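Local coordinates for FAD dependent oxidoreductase (Chelativorans sp. BNC1, PDB 6PXS), which oxidises iminodiacetate, using a bound flavin-adenine dinucleotide as cofactor, at residues A[172-177]-A[207-212]; A[6-11]-A[28-33]. All blocks are in the same frame, centred on the assembly; numbering follows the deposited sequence.

How the contacts relate
V175 of contact 1 packs on I29 of contact 2, and both contacts hold the same FAD by quite different means. The centre of contact 2 is about 14 Å from that of the chain, the centre of contact 1 about 21 Å. Contact 2 joins the ends of neighbouring parallel strands; contact 1 sets a short helix against a loop and the start of another strand. The touching residues of both are buried, and both approach the second subunit. Contact 1 is mainly apolar and lines the amino-group side of the adenine, whereas contact 2 is rich in backbone and polar groups that meet mainly ribose and diphosphate. I6 of contact 2 touches V175, L177 and I210, making the two neighbours continuous.

Contact 1 (A[172-177]-A[207-212]); sequences NDYVSL and AAQILA. With FAD (flavin-adenine dinucleotide), chain E.
L177 and I210 meet where segment 172-177 passes from loop into strand 176-180 and faces helix 207-211. This is the well-packed part of the contact. L177 CD1 lies 4.1 Å from I210 CD1 and 3.8 Å from L211 CD2, and the L177 and L211 side chains run side by side in the same direction. I6 of strand 3-6 touches both L177 and I210. In I210, CG1 sits between the backbone N and the carbonyl carbon (chi1 57°), while CG2 lies anti to the carbonyl carbon and approaches the cofactor amino group, 3.5 Å from FAD N6A. Y174 slides past I210 in the opposite sense: its OH comes 3.9 Å from I210 CG2, and its CE1 reaches FAD N6A at 3.4 Å. The same N6A donates a weak, nearly straight hydrogen bond to V175 O (3.4 Å, 166°). The packing is looser at the tyrosine hydroxyl, where Y174 OH and Q209 OE1 approach only to 4.0 Å. This looser side is covered by the second subunit rather than by solvent: H33 of that subunit meets the Y174 ring edge-to-face, and Q209 NE2 of that subunit bonds to Y174 O. Apolar side chains closing on an adenine whose amino group meets a backbone carbonyl make this the adenine end of a Rossmann-type FAD site.

Contact 2 (A[6-11]-A[28-33]); sequences IGAGIL and IIDQNH. With FAD (flavin-adenine dinucleotide), chain E.
I6 and I29 form a parallel beta bridge with CA atoms 5.3 Å apart, and just beyond it G7 N donates to I29 O (2.8 Å). The chain then turns tightly into helix 10-20. G7, at a positive phi of 99°, runs close against the ribose, where a CB would run into FAD O4B, and G9, the N-cap residue, brings its CA to 3.2 Å from FAD O2P. Among the side chains, A8 CB rests 3.9 Å from I28 CG2 and also against D30 CB. D30 CG is anti to the backbone N (chi1 179°), and the carboxylate beyond it accepts a hydrogen bond from A8 N at OD1 and stands by the ribose hydroxyl O3B, although the modelled place of OD1 is doubtful. H33 holds the other hydroxyl twice: its backbone N donates to FAD O2B almost straight (2.8 Å, 179°), and ND1 of its ring, with O2B at the edge and in the ring plane, is also hydrogen-bonded to it at 2.8 Å. Q31 CG lies over one face of this ring, and W206 stacks with it. An alanine in place of H33 would keep the backbone bond but would probably leave O2B without its imidazole partner and W206 without its stacking mate. H33 thus grips O2B through two bonds, while D30, less surely placed at OD1, stands beside O3B; the start of helix 10-20, with L11 N weakly bonded to FAD O2P, would favour the negative diphosphate, as in other Rossmann-type beta-alpha-beta units.

Contact 1 (A[172-177]-A[207-212])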
# COMPACT_ATOMS: atom_id res chain seq x y z
N ASN A 172 2.18 -14.29 -17.53
CA ASN A 172 2.71 -12.95 -17.33
C ASN A 172 4.06 -12.87 -18.04
O ASN A 172 5.03 -13.51 -17.61
CB ASN A 172 2.85 -12.62 -15.84
CG ASN A 172 3.14 -11.16 -15.59
OD1 ASN A 172 4.29 -10.78 -15.33
ND2 ASN A 172 2.11 -10.32 -15.67
N ASP A 173 4.12 -12.11 -19.12
CA ASP A 173 5.33 -12.04 -19.94
C ASP A 173 5.23 -10.83 -20.85
O ASP A 173 4.14 -10.28 -21.07
CB ASP A 173 5.52 -13.33 -20.75
CG ASP A 173 6.93 -13.50 -21.26
OD1 ASP A 173 7.79 -12.64 -20.93
OD2 ASP A 173 7.20 -14.48 -21.98
N TYR A 174 6.38 -10.41 -21.37
CA TYR A 174 6.47 -9.30 -22.31
C TYR A 174 6.97 -9.85 -23.63
O TYR A 174 8.08 -10.39 -23.70
CB TYR A 174 7.40 -8.20 -21.78
CG TYR A 174 7.39 -6.93 -22.60
CD1 TYR A 174 6.38 -5.99 -22.44
CD2 TYR A 174 8.39 -6.67 -23.54
CE1 TYR A 174 6.36 -4.83 -23.19
CE2 TYR A 174 8.38 -5.51 -24.29
CZ TYR A 174 7.36 -4.59 -24.11
OH TYR A 174 7.35 -3.43 -24.85
N VAL A 175 6.16 -9.71 -24.68
CA VAL A 175 6.48 -10.23 -26.00
C VAL A 175 6.63 -9.06 -26.96
O VAL A 175 6.27 -7.92 -26.67
CB VAL A 175 5.42 -11.22 -26.50
CG1 VAL A 175 5.31 -12.40 -25.55
CG2 VAL A 175 4.07 -10.53 -26.67
N SER A 176 7.18 -9.36 -28.14
CA SER A 176 7.42 -8.35 -29.16
C SER A 176 6.94 -8.85 -30.52
O SER A 176 6.28 -9.90 -30.60
CB SER A 176 8.91 -8.00 -29.21
OG SER A 176 9.12 -6.79 -29.93
N LEU A 177 7.25 -8.12 -31.58
CA LEU A 177 6.81 -8.47 -32.93
C LEU A 177 7.90 -8.14 -33.93
O LEU A 177 8.62 -7.14 -33.77
CB LEU A 177 5.53 -7.71 -33.30
CG LEU A 177 4.28 -7.98 -32.46
CD1 LEU A 177 3.16 -7.02 -32.85
CD2 LEU A 177 3.83 -9.42 -32.60
N ALA A 207 0.25 -0.51 -27.38
CA ALA A 207 0.23 -1.23 -28.66
C ALA A 207 1.17 -0.59 -29.67
O ALA A 207 1.89 -1.29 -30.38
CB ALA A 207 -1.20 -1.28 -29.21
N ALA A 208 1.17 0.74 -29.75
CA ALA A 208 2.01 1.42 -30.73
C ALA A 208 3.49 1.11 -30.53
O ALA A 208 4.27 1.20 -31.49
CB ALA A 208 1.78 2.93 -30.66
N GLN A 209 3.90 0.74 -29.31
CA GLN A 209 5.31 0.50 -29.04
C GLN A 209 5.83 -0.71 -29.79
O GLN A 209 6.96 -0.69 -30.31
CB GLN A 209 5.54 0.34 -27.54
CG GLN A 209 5.31 1.60 -26.73
CD GLN A 209 5.60 1.40 -25.25
OE1 GLN A 209 5.77 0.28 -24.79
NE2 GLN A 209 5.65 2.50 -24.51
N ILE A 210 5.04 -1.78 -29.86
CA ILE A 210 5.50 -3.02 -30.47
C ILE A 210 5.02 -3.12 -31.92
O ILE A 210 5.64 -3.80 -32.74
CB ILE A 210 5.04 -4.25 -29.66
CG1 ILE A 210 3.52 -4.28 -29.51
CG2 ILE A 210 5.71 -4.26 -28.30
CD1 ILE A 210 2.98 -5.60 -29.00
N LEU A 211 3.91 -2.45 -32.24
CA LEU A 211 3.44 -2.47 -33.62
C LEU A 211 4.35 -1.67 -34.54
O LEU A 211 4.46 -1.98 -35.73
CB LEU A 211 2.01 -1.93 -33.70
CG LEU A 211 0.91 -2.79 -33.08
CD1 LEU A 211 -0.42 -2.05 -33.14
CD2 LEU A 211 0.80 -4.14 -33.77
N ALA A 212 5.02 -0.65 -34.01
CA ALA A 212 5.95 0.13 -34.81
C ALA A 212 7.08 -0.73 -35.37
O ALA A 212 7.72 -0.33 -36.35
CB ALA A 212 6.53 1.28 -33.99
PA FAD E . -5.63 -2.23 -21.12
O1A FAD E . -4.61 -1.26 -20.66
O2A FAD E . -6.70 -2.57 -20.07
O5B FAD E . -4.98 -3.56 -21.65
C5B FAD E . -3.64 -3.58 -22.17
C4B FAD E . -2.92 -4.78 -21.61
O4B FAD E . -1.92 -5.23 -22.55
C3B FAD E . -2.19 -4.53 -20.29
O3B FAD E . -2.34 -5.64 -19.42
C2B FAD E . -0.73 -4.37 -20.74
O2B FAD E . 0.19 -4.71 -19.71
C1B FAD E . -0.68 -5.38 -21.88
N9A FAD E . 0.39 -5.16 -22.84
C8A FAD E . 0.65 -4.02 -23.56
N7A FAD E . 1.69 -4.11 -24.35
C5A FAD E . 2.16 -5.39 -24.13
C6A FAD E . 3.25 -6.11 -24.66
N6A FAD E . 4.10 -5.61 -25.56
N1A FAD E . 3.44 -7.38 -24.22
C2A FAD E . 2.59 -7.88 -23.32
N3A FAD E . 1.53 -7.30 -22.75
C4A FAD E . 1.37 -6.05 -23.20
N1 FAD E . -14.69 3.13 -19.96
C2 FAD E . -16.04 3.05 -19.85
O2 FAD E . -16.73 2.47 -20.69
N3 FAD E . -16.68 3.63 -18.76
C4 FAD E . -16.06 4.30 -17.73
O4 FAD E . -16.73 4.78 -16.81
C4X FAD E . -14.61 4.38 -17.86
N5 FAD E . -13.95 5.00 -16.93
C5X FAD E . -12.57 5.08 -17.05
C6 FAD E . -11.84 5.74 -16.06
C7 FAD E . -10.46 5.84 -16.13
C7M FAD E . -9.71 6.56 -15.05
C8 FAD E . -9.78 5.27 -17.22
C8M FAD E . -8.28 5.36 -17.33
C9 FAD E . -10.50 4.61 -18.21
C9A FAD E . -11.89 4.51 -18.13
N10 FAD E . -12.65 3.84 -19.11
C10 FAD E . -14.02 3.76 -19.01
C1' FAD E . -11.99 3.23 -20.29
C2' FAD E . -11.55 1.79 -20.05
O2' FAD E . -11.02 1.64 -18.73
C3' FAD E . -10.46 1.43 -21.06
O3' FAD E . -10.82 1.95 -22.34
C4' FAD E . -10.20 -0.07 -21.21
O4' FAD E . -9.86 -0.61 -19.94
C5' FAD E . -9.10 -0.35 -22.21
O5' FAD E . -8.84 -1.76 -22.25
P FAD E . -7.64 -2.34 -23.10
O1P FAD E . -7.73 -1.79 -24.52
O2P FAD E . -7.56 -3.82 -23.00
O3P FAD E . -6.38 -1.67 -22.40

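Contact 2 (A[6-11]-A[28-33])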
# COMPACT_ATOMS: atom_id res chain seq x y z
N ILE A 6 -2.14 -10.66 -27.32
CA ILE A 6 -1.17 -9.82 -26.64
C ILE A 6 -1.93 -8.74 -25.89
O ILE A 6 -2.53 -7.85 -26.50
CB ILE A 6 -0.16 -9.21 -27.62
CG1 ILE A 6 0.65 -10.32 -28.30
CG2 ILE A 6 0.76 -8.23 -26.90
CD1 ILE A 6 1.54 -9.85 -29.43
N GLY A 7 -1.92 -8.82 -24.56
CA GLY A 7 -2.66 -7.88 -23.74
C GLY A 7 -3.97 -8.47 -23.27
O GLY A 7 -4.81 -8.86 -24.09
N ALA A 8 -4.18 -8.52 -21.96
CA ALA A 8 -5.37 -9.14 -21.40
C ALA A 8 -6.19 -8.14 -20.61
O ALA A 8 -6.63 -8.43 -19.49
CB ALA A 8 -4.99 -10.32 -20.50
N GLY A 9 -6.39 -6.95 -21.17
CA GLY A 9 -7.34 -6.01 -20.61
C GLY A 9 -8.76 -6.45 -20.91
O GLY A 9 -9.03 -7.61 -21.23
N ILE A 10 -9.68 -5.49 -20.81
CA ILE A 10 -11.07 -5.81 -21.08
C ILE A 10 -11.23 -6.28 -22.52
O ILE A 10 -12.09 -7.12 -22.82
CB ILE A 10 -11.97 -4.61 -20.77
CG1 ILE A 10 -13.45 -5.00 -20.88
CG2 ILE A 10 -11.68 -3.45 -21.71
CD1 ILE A 10 -13.88 -6.06 -19.88
N LEU A 11 -10.41 -5.75 -23.43
CA LEU A 11 -10.58 -6.08 -24.84
C LEU A 11 -9.93 -7.42 -25.18
O LEU A 11 -10.56 -8.29 -25.79
CB LEU A 11 -9.99 -4.97 -25.72
CG LEU A 11 -10.23 -5.10 -27.22
CD1 LEU A 11 -11.72 -5.17 -27.53
CD2 LEU A 11 -9.59 -3.94 -27.97
N ILE A 28 -2.81 -16.66 -24.13
CA ILE A 28 -2.92 -15.27 -23.69
C ILE A 28 -1.63 -14.88 -22.98
O ILE A 28 -1.11 -15.63 -22.15
CB ILE A 28 -4.13 -15.08 -22.76
CG1 ILE A 28 -5.37 -15.77 -23.33
CG2 ILE A 28 -4.40 -13.59 -22.55
CD1 ILE A 28 -6.58 -15.70 -22.42
N ILE A 29 -1.13 -13.69 -23.30
CA ILE A 29 0.06 -13.13 -22.67
C ILE A 29 -0.26 -11.70 -22.26
O ILE A 29 -0.79 -10.92 -23.06
CB ILE A 29 1.28 -13.17 -23.61
CG1 ILE A 29 1.53 -14.60 -24.09
CG2 ILE A 29 2.51 -12.61 -22.90
CD1 ILE A 29 2.61 -14.73 -25.14
N ASP A 30 0.06 -11.35 -21.01
CA ASP A 30 -0.26 -10.03 -20.47
C ASP A 30 0.78 -9.66 -19.43
O ASP A 30 0.93 -10.35 -18.43
CB ASP A 30 -1.67 -10.02 -19.87
CG ASP A 30 -2.03 -8.68 -19.27
OD1 ASP A 30 -2.25 -7.72 -20.04
OD2 ASP A 30 -2.11 -8.58 -18.02
N GLN A 31 1.47 -8.54 -19.67
CA GLN A 31 2.49 -8.08 -18.73
C GLN A 31 1.87 -7.46 -17.48
O GLN A 31 2.48 -7.49 -16.41
CB GLN A 31 3.41 -7.08 -19.42
CG GLN A 31 4.49 -6.46 -18.53
CD GLN A 31 5.54 -7.45 -18.09
OE1 GLN A 31 5.22 -8.52 -17.57
NE2 GLN A 31 6.80 -7.11 -18.29
N ASN A 32 0.66 -6.90 -17.60
CA ASN A 32 0.02 -6.17 -16.51
C ASN A 32 0.84 -4.94 -16.14
O ASN A 32 1.22 -4.75 -14.98
CB ASN A 32 -0.21 -7.07 -15.30
CG ASN A 32 -1.19 -6.49 -14.31
OD1 ASN A 32 -2.37 -6.85 -14.30
ND2 ASN A 32 -0.72 -5.57 -13.47
N HIS A 33 1.13 -4.10 -17.14
CA HIS A 33 1.89 -2.88 -16.93
C HIS A 33 1.26 -2.05 -15.82
O HIS A 33 0.05 -2.13 -15.59
CB HIS A 33 1.94 -2.05 -18.22
CG HIS A 33 2.95 -2.52 -19.21
ND1 HIS A 33 2.67 -3.48 -20.16
CD2 HIS A 33 4.24 -2.16 -19.41
CE1 HIS A 33 3.75 -3.69 -20.90
NE2 HIS A 33 4.71 -2.90 -20.47
PA FAD E . -5.63 -2.23 -21.12
O1A FAD E . -4.61 -1.26 -20.66
O2A FAD E . -6.70 -2.57 -20.07
O5B FAD E . -4.98 -3.56 -21.65
C5B FAD E . -3.64 -3.58 -22.17
C4B FAD E . -2.92 -4.78 -21.61
O4B FAD E . -1.92 -5.23 -22.55
C3B FAD E . -2.19 -4.53 -20.29
O3B FAD E . -2.34 -5.64 -19.42
C2B FAD E . -0.73 -4.37 -20.74
O2B FAD E . 0.19 -4.71 -19.71
C1B FAD E . -0.68 -5.38 -21.88
N9A FAD E . 0.39 -5.16 -22.84
C8A FAD E . 0.65 -4.02 -23.56
N7A FAD E . 1.69 -4.11 -24.35
C5A FAD E . 2.16 -5.39 -24.13
C6A FAD E . 3.25 -6.11 -24.66
N6A FAD E . 4.10 -5.61 -25.56
N1A FAD E . 3.44 -7.38 -24.22
C2A FAD E . 2.59 -7.88 -23.32
N3A FAD E . 1.53 -7.30 -22.75
C4A FAD E . 1.37 -6.05 -23.20
N1 FAD E . -14.69 3.13 -19.96
C2 FAD E . -16.04 3.05 -19.85
O2 FAD E . -16.73 2.47 -20.69
N3 FAD E . -16.68 3.63 -18.76
C4 FAD E . -16.06 4.30 -17.73
O4 FAD E . -16.73 4.78 -16.81
C4X FAD E . -14.61 4.38 -17.86
N5 FAD E . -13.95 5.00 -16.93
C5X FAD E . -12.57 5.08 -17.05
C6 FAD E . -11.84 5.74 -16.06
C7 FAD E . -10.46 5.84 -16.13
C7M FAD E . -9.71 6.56 -15.05
C8 FAD E . -9.78 5.27 -17.22
C8M FAD E . -8.28 5.36 -17.33
C9 FAD E . -10.50 4.61 -18.21
C9A FAD E . -11.89 4.51 -18.13
N10 FAD E . -12.65 3.84 -19.11
C10 FAD E . -14.02 3.76 -19.01
C1' FAD E . -11.99 3.23 -20.29
C2' FAD E . -11.55 1.79 -20.05
O2' FAD E . -11.02 1.64 -18.73
C3' FAD E . -10.46 1.43 -21.06
O3' FAD E . -10.82 1.95 -22.34
C4' FAD E . -10.20 -0.07 -21.21
O4' FAD E . -9.86 -0.61 -19.94
C5' FAD E . -9.10 -0.35 -22.21
O5' FAD E . -8.84 -1.76 -22.25
P FAD E . -7.64 -2.34 -23.10
O1P FAD E . -7.73 -1.79 -24.52
O2P FAD E . -7.56 -3.82 -23.00
O3P FAD E . -6.38 -1.67 -22.40